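Local coordinates for protein SAM dependent methyltransferase (Aquifex aeolicus, PDB 3DH0) that binds S-adenosylmethionine and probably transfers its methyl group to an acceptor, as methyltransferases built on a Rossmann-like fold do, at residues S10-L15 with V75-E80; G49-Y54 with F109-F114; E147-G152 with G182-G187. All coordinates share one frame; numbering follows the deposited sequence.

In the fold
From the N terminus, residues 10-15 lie in the loop ahead of helix 26-33, and contact 1 brings this loop against helix 72-85. Before that loop closes, the chain has passed strand 40-43 and begun contact 2 at residues 49-54, which finds its partner only at 109-114 on strand 107-113. Contacts 1 and 2 therefore cross along the chain; they touch each other through Leu15 and Phe50, and both reach S-adenosylmethionine. Contact 3 follows in series, joining the loop after strand 137-144 to the hairpin that ends in strand 185-191. Contacts 2 and 3 reach the same sheet and touch where Phe114 packs on Cys185, linking the parallel part to the antiparallel strand 185-191.

Contact 1: residues S10-L15 with V75-E80; sequences SKIKKL and VNYAWE. With SAM (S-adenosylmethionine), chain C.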
loop_
_atom_site.group_PDB
_atom_site.type_symbol
_atom_site.label_atom_id
_atom_site.label_comp_id
_atom_site.label_asym_id
_atom_site.label_seq_id
_atom_site.Cartn_x
_atom_site.Cartn_y
_atom_site.Cartn_z
ATOM N N SER A 10 -9.996 -1.736 16.672
ATOM C CA SER A 10 -9.587 -2.277 17.970
ATOM C C SER A 10 -8.616 -3.457 17.868
ATOM O O SER A 10 -8.135 -3.963 18.880
ATOM C CB SER A 10 -10.811 -2.677 18.806
ATOM O OG SER A 10 -11.421 -3.851 18.304
ATOM N N LYS A 11 -8.328 -3.880 16.640
ATOM C CA LYS A 11 -7.409 -4.986 16.397
ATOM C C LYS A 11 -6.090 -4.472 15.833
ATOM O O LYS A 11 -5.231 -5.256 15.440
ATOM C CB LYS A 11 -8.009 -5.965 15.383
ATOM C CG LYS A 11 -9.156 -6.829 15.870
ATOM C CD LYS A 11 -9.632 -7.732 14.740
ATOM C CE LYS A 11 -10.462 -8.902 15.255
ATOM N NZ LYS A 11 -11.662 -8.456 16.001
ATOM N N ILE A 12 -5.931 -3.154 15.795
ATOM C CA ILE A 12 -4.736 -2.533 15.230
ATOM C C ILE A 12 -3.373 -3.102 15.625
ATOM O O ILE A 12 -2.426 -3.042 14.842
ATOM C CB ILE A 12 -4.708 -1.018 15.512
ATOM C CG1 ILE A 12 -3.722 -0.346 14.557
ATOM C CG2 ILE A 12 -4.285 -0.756 16.955
ATOM C CD1 ILE A 12 -3.927 1.129 14.426
ATOM N N LYS A 13 -3.266 -3.649 16.828
ATOM C CA LYS A 13 -2.002 -4.204 17.281
ATOM C C LYS A 13 -1.612 -5.382 16.403
ATOM O O LYS A 13 -0.451 -5.787 16.366
ATOM C CB LYS A 13 -2.118 -4.646 18.736
ATOM C CG LYS A 13 -1.079 -4.043 19.645
ATOM C CD LYS A 13 -1.204 -2.545 19.706
ATOM C CE LYS A 13 0.030 -1.938 20.356
ATOM N NZ LYS A 13 1.277 -2.286 19.613
ATOM N N LYS A 14 -2.594 -5.940 15.703
ATOM C CA LYS A 14 -2.344 -7.058 14.809
ATOM C C LYS A 14 -1.612 -6.547 13.576
ATOM O O LYS A 14 -1.009 -7.316 12.832
ATOM C CB LYS A 14 -3.655 -7.713 14.386
ATOM C CG LYS A 14 -4.106 -8.888 15.227
ATOM C CD LYS A 14 -5.363 -9.502 14.604
ATOM C CE LYS A 14 -5.852 -10.750 15.351
ATOM N NZ LYS A 14 -7.293 -11.121 15.069
ATOM N N LEU A 15 -1.677 -5.242 13.358
ATOM C CA LEU A 15 -1.008 -4.640 12.220
ATOM C C LEU A 15 0.388 -4.150 12.622
ATOM O O LEU A 15 1.264 -3.977 11.784
ATOM C CB LEU A 15 -1.848 -3.480 11.691
ATOM C CG LEU A 15 -3.276 -3.822 11.243
ATOM C CD1 LEU A 15 -4.065 -2.533 10.960
ATOM C CD2 LEU A 15 -3.226 -4.733 10.017
ATOM N N VAL A 75 -5.108 6.685 11.491
ATOM C CA VAL A 75 -4.310 7.852 11.167
ATOM C C VAL A 75 -3.523 8.336 12.388
ATOM O O VAL A 75 -2.312 8.541 12.320
ATOM C CB VAL A 75 -5.199 8.998 10.637
ATOM C CG1 VAL A 75 -4.361 10.225 10.370
ATOM C CG2 VAL A 75 -5.920 8.555 9.371
ATOM N N ASN A 76 -4.198 8.499 13.516
ATOM C CA ASN A 76 -3.500 8.984 14.692
ATOM C C ASN A 76 -2.491 7.999 15.263
ATOM O O ASN A 76 -1.499 8.395 15.856
ATOM C CB ASN A 76 -4.506 9.431 15.754
ATOM C CG ASN A 76 -5.323 10.648 15.310
ATOM O OD1 ASN A 76 -4.773 11.637 14.813
ATOM N ND2 ASN A 76 -6.640 10.575 15.489
ATOM N N TYR A 77 -2.733 6.714 15.061
ATOM C CA TYR A 77 -1.826 5.698 15.557
ATOM C C TYR A 77 -0.538 5.740 14.744
ATOM O O TYR A 77 0.561 5.725 15.305
ATOM C CB TYR A 77 -2.463 4.318 15.427
ATOM C CG TYR A 77 -1.658 3.223 16.074
ATOM C CD1 TYR A 77 -1.905 2.831 17.391
ATOM C CD2 TYR A 77 -0.646 2.566 15.370
ATOM C CE1 TYR A 77 -1.171 1.812 17.983
ATOM C CE2 TYR A 77 0.090 1.549 15.959
ATOM C CZ TYR A 77 -0.179 1.178 17.260
ATOM O OH TYR A 77 0.544 0.166 17.832
ATOM N N ALA A 78 -0.684 5.784 13.422
ATOM C CA ALA A 78 0.462 5.837 12.516
ATOM C C ALA A 78 1.260 7.116 12.726
ATOM O O ALA A 78 2.477 7.122 12.629
ATOM C CB ALA A 78 -0.010 5.757 11.069
ATOM N N TRP A 79 0.562 8.201 13.013
ATOM C CA TRP A 79 1.214 9.469 13.245
ATOM C C TRP A 79 2.110 9.377 14.476
ATOM O O TRP A 79 3.287 9.718 14.409
ATOM C CB TRP A 79 0.163 10.561 13.433
ATOM C CG TRP A 79 0.742 11.890 13.719
ATOM C CD1 TRP A 79 0.479 12.677 14.792
ATOM C CD2 TRP A 79 1.718 12.579 12.940
ATOM N NE1 TRP A 79 1.238 13.819 14.737
ATOM C CE2 TRP A 79 2.008 13.782 13.605
ATOM C CE3 TRP A 79 2.380 12.292 11.740
ATOM C CZ2 TRP A 79 2.935 14.702 13.117
ATOM C CZ3 TRP A 79 3.307 13.207 11.249
ATOM C CH2 TRP A 79 3.575 14.397 11.937
ATOM N N GLU A 80 1.557 8.915 15.596
ATOM C CA GLU A 80 2.341 8.801 16.812
ATOM C C GLU A 80 3.522 7.884 16.536
ATOM O O GLU A 80 4.575 7.986 17.151
ATOM C CB GLU A 80 1.499 8.249 17.964
ATOM C CG GLU A 80 2.338 7.972 19.207
ATOM C CD GLU A 80 1.533 7.834 20.489
ATOM O OE1 GLU A 80 0.601 6.995 20.542
ATOM O OE2 GLU A 80 1.841 8.559 21.463
HETATM N N SAM C . -1.045 -2.017 5.202
HETATM C CA SAM C . -1.068 -2.062 6.696
HETATM C C SAM C . 0.149 -2.786 7.223
HETATM O O SAM C . 0.964 -3.234 6.415
HETATM O OXT SAM C . 0.231 -2.873 8.491
HETATM C CB SAM C . -2.332 -2.772 7.170
HETATM C CG SAM C . -3.485 -2.275 6.398
HETATM S SD SAM C . -5.151 -2.921 6.707
HETATM C CE SAM C . -5.051 -4.590 6.059
HETATM C "C5'" SAM C . -6.055 -2.016 5.541
HETATM C "C4'" SAM C . -6.294 -0.559 5.879
HETATM O "O4'" SAM C . -6.977 -0.038 4.744
HETATM C "C3'" SAM C . -7.324 -0.356 7.007
HETATM O "O3'" SAM C . -6.559 0.196 8.116
HETATM C "C2'" SAM C . -8.293 0.700 6.511
HETATM O "O2'" SAM C . -8.665 1.752 7.376
HETATM C "C1'" SAM C . -7.642 1.087 5.147
HETATM N N9 SAM C . -8.532 1.429 4.054
HETATM C C8 SAM C . -9.683 0.811 3.608
HETATM N N7 SAM C . -10.212 1.395 2.579
HETATM C C5 SAM C . -9.364 2.472 2.320
HETATM C C6 SAM C . -9.376 3.493 1.327
HETATM N N6 SAM C . -10.344 3.564 0.387
HETATM N N1 SAM C . -8.358 4.438 1.341
HETATM C C2 SAM C . -7.409 4.330 2.301
HETATM N N3 SAM C . -7.308 3.413 3.269
HETATM C C4 SAM C . -8.322 2.505 3.223
#
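Tyr77 points its side chain from helix 72-85 toward the N-terminal loop, where Ile12 covers one face of its ring and Lys13 reaches its hydroxyl. With CG anti to the backbone N (chi1 -173°), the ring reaches out from the helix to the loop, a face to Ile12 and its hydroxyl to Lys13. Ile12 does most of the apolar work with the end of its longer branch: CD1 lies 3.5 Å from Tyr77 CG and 3.6 Å from Tyr77 CB, over the inner part of the ring. The same methyl makes a CH-pi contact, 3.9 Å from the ring centroid and 28° off the normal, while the shorter branch comes only near the outer rim, Ile12 CG2 to Tyr77 CE1 at 4.2 Å. Lys13 approaches differently. Its chain, bent at chi2 and chi4, arrives near the ring plane at the hydroxyl end and crosses the tyrosine at about a right angle, and NZ donates a hydrogen bond of 3.1 Å to Tyr77 OH. That hydroxyl is also hydrogen-bonded to Asp16 OD2, to which Lys13 makes a long, weak ion pair. Replacing Tyr77 by an alanine would probably leave Ile12 CD1 without its aromatic face and deprive both Lys13 and Asp16 of the hydroxyl that joins them. Ala48, in a loop, also touches Ile12, Tyr77 and Leu15, and Leu15, three residues beyond Ile12, lays CD2 3.6 Å from CB of S-adenosylmethionine. Here the ring face probably helps to hold the N-terminal loop, whose Leu15 lies against the cofactor, and the phenol oxygen, which takes a hydrogen bond from Lys13 NZ and has Asp16 as its second partner, probably has its hydroxyl oriented by the two.

Contact 2: residues G49-Y54 with F109-F114; sequences GFYLPY and FIFMAF. With SAM (S-adenosylmethionine), chain C.
Tyr51 reaches from the turn before helix 52-59 to Phe111 and Ala113 of strand 107-113 and to Phe114 just beyond it, and its side chain can be followed outward atom by atom. CB comes first, 4.0 Å from Phe111 CE2. From there CG is set anti to the carbonyl carbon (chi1 -66°), which carries the ring toward Phe111, Ala113 and Phe114. The ring is then enclosed by aromatic groups on two faces. Phe111 turns its edge toward one face in an offset edge-to-face pair, centroids 5.9 Å apart and planes at 88°. Over the centre of the opposite face sits CD2 of Phe50, 3.6 Å above the Tyr51 ring plane. Farther out, CE2 of Tyr51 meets the methyl CB of Ala113 at 4.1 Å, on the Phe111 side of the ring. At the tip, Tyr51 OH lies 3.9 Å from Phe114 CE1, in the plane of the phenylalanine ring and at its edge, the two side chains crossing at about a right angle.

This aromatic wall borders the methionine part of S-adenosylmethionine. The cofactor's amino N donates a hydrogen bond of 2.8 Å to Ala113 O, the carboxylate OXT lies 3.4 Å from Phe50 CB, and the transferable methyl CE is 3.8 Å from Phe114 CB. The pairing of a glycine-containing turn after the first strand with the end of the fourth is characteristic of Rossmann-like methyltransferases. Around it, Tyr51 also meets Phe24 and, at the start of helix 26-33, Pro26, whereas Phe111, on a strand flanked by 40-43 and 137-144, packs against Asp43 and Ile142 of those two neighbours.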
loop_
_atom_site.group_PDB
_atom_site.type_symbol
_atom_site.label_atom_id
_atom_site.label_comp_id
_atom_site.label_asym_id
_atom_site.label_seq_id
_atom_site.Cartn_x
_atom_site.Cartn_y
_atom_site.Cartn_z
ATOM N N GLY A 49 0.911 1.820 10.334
ATOM C CA GLY A 49 2.121 2.441 9.834
ATOM C C GLY A 49 3.282 1.478 9.940
ATOM O O GLY A 49 4.433 1.894 10.057
ATOM N N PHE A 50 2.967 0.184 9.895
ATOM C CA PHE A 50 3.956 -0.879 10.013
ATOM C C PHE A 50 5.091 -0.786 9.010
ATOM O O PHE A 50 6.248 -0.746 9.399
ATOM C CB PHE A 50 3.286 -2.244 9.892
ATOM C CG PHE A 50 4.230 -3.388 10.080
ATOM C CD1 PHE A 50 4.799 -3.638 11.327
ATOM C CD2 PHE A 50 4.591 -4.195 9.005
ATOM C CE1 PHE A 50 5.719 -4.677 11.503
ATOM C CE2 PHE A 50 5.512 -5.240 9.165
ATOM C CZ PHE A 50 6.077 -5.480 10.417
ATOM N N TYR A 51 4.767 -0.757 7.723
ATOM C CA TYR A 51 5.788 -0.657 6.685
ATOM C C TYR A 51 6.373 0.747 6.489
ATOM O O TYR A 51 7.265 0.935 5.678
ATOM C CB TYR A 51 5.225 -1.159 5.360
ATOM C CG TYR A 51 4.903 -2.627 5.366
ATOM C CD1 TYR A 51 5.913 -3.578 5.466
ATOM C CD2 TYR A 51 3.593 -3.073 5.298
ATOM C CE1 TYR A 51 5.621 -4.934 5.503
ATOM C CE2 TYR A 51 3.294 -4.438 5.335
ATOM C CZ TYR A 51 4.314 -5.352 5.438
ATOM O OH TYR A 51 4.045 -6.686 5.489
ATOM N N LEU A 52 5.887 1.725 7.241
ATOM C CA LEU A 52 6.373 3.095 7.107
ATOM C C LEU A 52 7.869 3.282 7.363
ATOM O O LEU A 52 8.537 4.043 6.658
ATOM C CB LEU A 52 5.549 4.041 7.999
ATOM C CG LEU A 52 4.153 4.436 7.464
ATOM C CD1 LEU A 52 3.469 5.423 8.412
ATOM C CD2 LEU A 52 4.291 5.048 6.081
ATOM N N PRO A 53 8.417 2.612 8.382
ATOM C CA PRO A 53 9.855 2.780 8.625
ATOM C C PRO A 53 10.672 2.376 7.396
ATOM O O PRO A 53 11.769 2.879 7.163
ATOM C CB PRO A 53 10.105 1.848 9.807
ATOM C CG PRO A 53 8.832 1.967 10.576
ATOM C CD PRO A 53 7.778 1.890 9.498
ATOM N N TYR A 54 10.110 1.464 6.614
ATOM C CA TYR A 54 10.757 0.950 5.423
ATOM C C TYR A 54 10.724 1.929 4.286
ATOM O O TYR A 54 11.755 2.352 3.799
ATOM C CB TYR A 54 10.091 -0.360 5.029
ATOM C CG TYR A 54 10.254 -1.392 6.106
ATOM C CD1 TYR A 54 11.475 -2.035 6.286
ATOM C CD2 TYR A 54 9.228 -1.647 7.023
ATOM C CE1 TYR A 54 11.687 -2.891 7.346
ATOM C CE2 TYR A 54 9.435 -2.510 8.101
ATOM C CZ TYR A 54 10.679 -3.125 8.250
ATOM O OH TYR A 54 10.931 -3.944 9.323
ATOM N N PHE A 109 5.576 6.533 -6.713
ATOM C CA PHE A 109 5.359 5.156 -6.313
ATOM C C PHE A 109 4.081 5.027 -5.486
ATOM O O PHE A 109 3.827 5.829 -4.595
ATOM C CB PHE A 109 6.557 4.703 -5.474
ATOM C CG PHE A 109 6.736 3.227 -5.425
ATOM C CD1 PHE A 109 7.569 2.593 -6.336
ATOM C CD2 PHE A 109 6.058 2.464 -4.480
ATOM C CE1 PHE A 109 7.736 1.205 -6.313
ATOM C CE2 PHE A 109 6.209 1.081 -4.438
ATOM C CZ PHE A 109 7.054 0.443 -5.363
ATOM N N ILE A 110 3.275 4.022 -5.793
ATOM C CA ILE A 110 2.052 3.770 -5.048
ATOM C C ILE A 110 2.152 2.358 -4.472
ATOM O O ILE A 110 2.243 1.378 -5.198
ATOM C CB ILE A 110 0.809 3.863 -5.942
ATOM C CG1 ILE A 110 0.749 5.226 -6.630
ATOM C CG2 ILE A 110 -0.453 3.681 -5.099
ATOM C CD1 ILE A 110 -0.191 5.252 -7.831
ATOM N N PHE A 111 2.144 2.266 -3.154
ATOM C CA PHE A 111 2.260 0.993 -2.458
ATOM C C PHE A 111 0.952 0.674 -1.756
ATOM O O PHE A 111 0.489 1.439 -0.907
ATOM C CB PHE A 111 3.393 1.098 -1.441
ATOM C CG PHE A 111 3.570 -0.108 -0.588
ATOM C CD1 PHE A 111 3.857 -1.343 -1.152
ATOM C CD2 PHE A 111 3.515 0.006 0.798
ATOM C CE1 PHE A 111 4.095 -2.452 -0.352
ATOM C CE2 PHE A 111 3.748 -1.085 1.613
ATOM C CZ PHE A 111 4.043 -2.325 1.038
ATOM N N MET A 112 0.348 -0.448 -2.117
ATOM C CA MET A 112 -0.909 -0.852 -1.509
ATOM C C MET A 112 -0.746 -2.222 -0.844
ATOM O O MET A 112 -0.915 -3.251 -1.489
ATOM C CB MET A 112 -1.995 -0.897 -2.582
ATOM C CG MET A 112 -3.305 -0.285 -2.142
ATOM S SD MET A 112 -4.570 -0.335 -3.408
ATOM C CE MET A 112 -3.849 0.635 -4.660
ATOM N N ALA A 113 -0.416 -2.235 0.444
ATOM C CA ALA A 113 -0.214 -3.498 1.155
ATOM C C ALA A 113 -1.423 -4.014 1.934
ATOM O O ALA A 113 -1.796 -3.461 2.963
ATOM C CB ALA A 113 0.987 -3.386 2.086
ATOM N N PHE A 114 -2.003 -5.100 1.435
ATOM C CA PHE A 114 -3.172 -5.733 2.043
ATOM C C PHE A 114 -4.381 -4.815 2.176
ATOM O O PHE A 114 -5.216 -5.009 3.060
ATOM C CB PHE A 114 -2.825 -6.287 3.430
ATOM C CG PHE A 114 -1.685 -7.258 3.423
ATOM C CD1 PHE A 114 -0.427 -6.874 3.889
ATOM C CD2 PHE A 114 -1.865 -8.553 2.944
ATOM C CE1 PHE A 114 0.630 -7.759 3.880
ATOM C CE2 PHE A 114 -0.816 -9.451 2.929
ATOM C CZ PHE A 114 0.442 -9.058 3.401
HETATM N N SAM C . -1.045 -2.017 5.202
HETATM C CA SAM C . -1.068 -2.062 6.696
HETATM C C SAM C . 0.149 -2.786 7.223
HETATM O O SAM C . 0.964 -3.234 6.415
HETATM O OXT SAM C . 0.231 -2.873 8.491
HETATM C CB SAM C . -2.332 -2.772 7.170
HETATM C CG SAM C . -3.485 -2.275 6.398
HETATM S SD SAM C . -5.151 -2.921 6.707
HETATM C CE SAM C . -5.051 -4.590 6.059
HETATM C "C5'" SAM C . -6.055 -2.016 5.541
HETATM C "C4'" SAM C . -6.294 -0.559 5.879
HETATM O "O4'" SAM C . -6.977 -0.038 4.744
HETATM C "C3'" SAM C . -7.324 -0.356 7.007
HETATM O "O3'" SAM C . -6.559 0.196 8.116
HETATM C "C2'" SAM C . -8.293 0.700 6.511
HETATM O "O2'" SAM C . -8.665 1.752 7.376
HETATM C "C1'" SAM C . -7.642 1.087 5.147
HETATM N N9 SAM C . -8.532 1.429 4.054
HETATM C C8 SAM C . -9.683 0.811 3.608
HETATM N N7 SAM C . -10.212 1.395 2.579
HETATM C C5 SAM C . -9.364 2.472 2.320
HETATM C C6 SAM C . -9.376 3.493 1.327
HETATM N N6 SAM C . -10.344 3.564 0.387
HETATM N N1 SAM C . -8.358 4.438 1.341
HETATM C C2 SAM C . -7.409 4.330 2.301
HETATM N N3 SAM C . -7.308 3.413 3.269
HETATM C C4 SAM C . -8.322 2.505 3.223
#

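Contact 3: residues E147-G152 with G182-G187; sequences EERDKG and GKYCFG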
loop_
_atom_site.group_PDB
_atom_site.type_symbol
_atom_site.label_atom_id
_atom_site.label_comp_id
_atom_site.label_asym_id
_atom_site.label_seq_id
_atom_site.Cartn_x
_atom_site.Cartn_y
_atom_site.Cartn_z
ATOM N N GLU A 147 -6.505 -18.743 -1.420
ATOM C CA GLU A 147 -6.641 -20.145 -1.092
ATOM C C GLU A 147 -6.821 -20.142 0.410
ATOM O O GLU A 147 -7.420 -19.212 0.971
ATOM C CB GLU A 147 -5.369 -20.893 -1.465
ATOM C CG GLU A 147 -4.132 -20.375 -0.770
ATOM C CD GLU A 147 -2.915 -20.491 -1.655
ATOM O OE1 GLU A 147 -1.824 -20.801 -1.127
ATOM O OE2 GLU A 147 -3.049 -20.261 -2.880
ATOM N N GLU A 148 -6.306 -21.169 1.075
ATOM C CA GLU A 148 -6.416 -21.214 2.519
ATOM C C GLU A 148 -5.017 -21.348 3.049
ATOM O O GLU A 148 -4.194 -22.073 2.490
ATOM C CB GLU A 148 -7.356 -22.343 2.933
ATOM C CG GLU A 148 -8.796 -22.025 2.466
ATOM C CD GLU A 148 -9.796 -23.124 2.761
ATOM O OE1 GLU A 148 -9.515 -24.286 2.369
ATOM O OE2 GLU A 148 -10.859 -22.818 3.364
ATOM N N ARG A 149 -4.738 -20.599 4.109
ATOM C CA ARG A 149 -3.399 -20.576 4.677
ATOM C C ARG A 149 -3.443 -20.629 6.197
ATOM O O ARG A 149 -4.405 -20.164 6.824
ATOM C CB ARG A 149 -2.693 -19.280 4.237
ATOM C CG ARG A 149 -2.854 -18.927 2.754
ATOM C CD ARG A 149 -2.684 -17.421 2.504
ATOM N NE ARG A 149 -3.936 -16.756 2.119
ATOM C CZ ARG A 149 -5.018 -16.664 2.895
ATOM N NH1 ARG A 149 -5.017 -17.198 4.116
ATOM N NH2 ARG A 149 -6.101 -16.031 2.454
ATOM N N ASP A 150 -2.388 -21.170 6.793
ATOM C CA ASP A 150 -2.330 -21.259 8.245
ATOM C C ASP A 150 -1.775 -19.968 8.837
ATOM O O ASP A 150 -0.949 -20.007 9.761
ATOM C CB ASP A 150 -1.452 -22.439 8.672
ATOM C CG ASP A 150 -0.127 -22.474 7.928
ATOM O OD1 ASP A 150 -0.144 -22.835 6.725
ATOM O OD2 ASP A 150 0.910 -22.130 8.547
ATOM N N LYS A 151 -2.238 -18.830 8.313
ATOM C CA LYS A 151 -1.770 -17.523 8.780
ATOM C C LYS A 151 -2.547 -16.312 8.237
ATOM O O LYS A 151 -2.423 -15.214 8.774
ATOM C CB LYS A 151 -0.266 -17.376 8.466
ATOM C CG LYS A 151 0.245 -15.948 8.257
ATOM C CD LYS A 151 0.353 -15.111 9.550
ATOM C CE LYS A 151 0.716 -13.645 9.221
ATOM N NZ LYS A 151 1.047 -12.784 10.415
ATOM N N GLY A 152 -3.359 -16.484 7.202
ATOM C CA GLY A 152 -4.088 -15.327 6.699
ATOM C C GLY A 152 -5.609 -15.391 6.738
ATOM O O GLY A 152 -6.195 -16.476 6.873
ATOM N N GLY A 182 6.375 -14.709 -0.754
ATOM C CA GLY A 182 6.495 -15.493 0.459
ATOM C C GLY A 182 5.374 -16.412 0.928
ATOM O O GLY A 182 4.757 -16.153 1.960
ATOM N N LYS A 183 5.078 -17.468 0.185
ATOM C CA LYS A 183 4.074 -18.439 0.620
ATOM C C LYS A 183 2.642 -18.036 0.965
ATOM O O LYS A 183 1.737 -18.856 0.850
ATOM C CB LYS A 183 4.630 -19.220 1.816
ATOM C CG LYS A 183 5.605 -20.319 1.438
ATOM C CD LYS A 183 6.953 -20.188 2.148
ATOM C CE LYS A 183 7.953 -21.255 1.649
ATOM N NZ LYS A 183 9.328 -21.111 2.237
ATOM N N TYR A 184 2.411 -16.814 1.418
ATOM C CA TYR A 184 1.044 -16.447 1.778
ATOM C C TYR A 184 0.455 -15.363 0.905
ATOM O O TYR A 184 -0.760 -15.237 0.804
ATOM C CB TYR A 184 0.970 -15.972 3.233
ATOM C CG TYR A 184 1.347 -16.997 4.282
ATOM C CD1 TYR A 184 2.623 -16.996 4.869
ATOM C CD2 TYR A 184 0.408 -17.932 4.734
ATOM C CE1 TYR A 184 2.950 -17.897 5.892
ATOM C CE2 TYR A 184 0.721 -18.836 5.745
ATOM C CZ TYR A 184 1.992 -18.814 6.328
ATOM O OH TYR A 184 2.277 -19.684 7.363
ATOM N N CYS A 185 1.314 -14.571 0.280
ATOM C CA CYS A 185 0.834 -13.482 -0.547
ATOM C C CYS A 185 1.387 -13.513 -1.953
ATOM O O CYS A 185 2.216 -14.353 -2.304
ATOM C CB CYS A 185 1.223 -12.150 0.081
ATOM S SG CYS A 185 1.296 -12.188 1.854
ATOM N N PHE A 186 0.892 -12.574 -2.750
ATOM C CA PHE A 186 1.330 -12.385 -4.115
ATOM C C PHE A 186 1.586 -10.890 -4.274
ATOM O O PHE A 186 1.321 -10.106 -3.371
ATOM C CB PHE A 186 0.271 -12.874 -5.102
ATOM C CG PHE A 186 -1.046 -12.180 -4.983
ATOM C CD1 PHE A 186 -1.207 -10.883 -5.451
ATOM C CD2 PHE A 186 -2.135 -12.833 -4.417
ATOM C CE1 PHE A 186 -2.438 -10.246 -5.360
ATOM C CE2 PHE A 186 -3.371 -12.209 -4.318
ATOM C CZ PHE A 186 -3.526 -10.914 -4.789
ATOM N N GLY A 187 2.129 -10.496 -5.411
ATOM C CA GLY A 187 2.395 -9.095 -5.636
ATOM C C GLY A 187 2.152 -8.813 -7.093
ATOM O O GLY A 187 2.227 -9.706 -7.926
#
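At the turn of the antiparallel hairpin made by strands 174-181 and 185-191, the element that completes the methyltransferase sheet after its parallel strands, Tyr184 is gripped by three successive residues of the loop following strand 137-144. Lys151 covers one face of the ring: its CG makes a CH-pi contact 3.8 Å from the Tyr184 centroid, only 10° off the normal. Arg149 comes in at the edge, with CB in the ring plane and 3.4 Å from Tyr184 CD2. Its CD lies 3.4 Å from the backbone Tyr184 O, and the bend at chi3 beyond it turns the guanidinium, whose NH2 is hydrogen-bonded to the carbonyls of Pro153 and Lys145, which tie the group back into its own loop. Trp144, at the end of strand 137-144, packs against Arg149, Lys151 and Tyr184, so the ring is seated where loop, hairpin and sheet meet. Asp150 takes the tip. Its CG lies between backbone N and carbonyl carbon (chi1 48°), bringing the carboxylate round to the phenol, and Tyr184 OH donates a 3.0 Å hydrogen bond to Asp150 OD2 from 54° above the carboxylate plane.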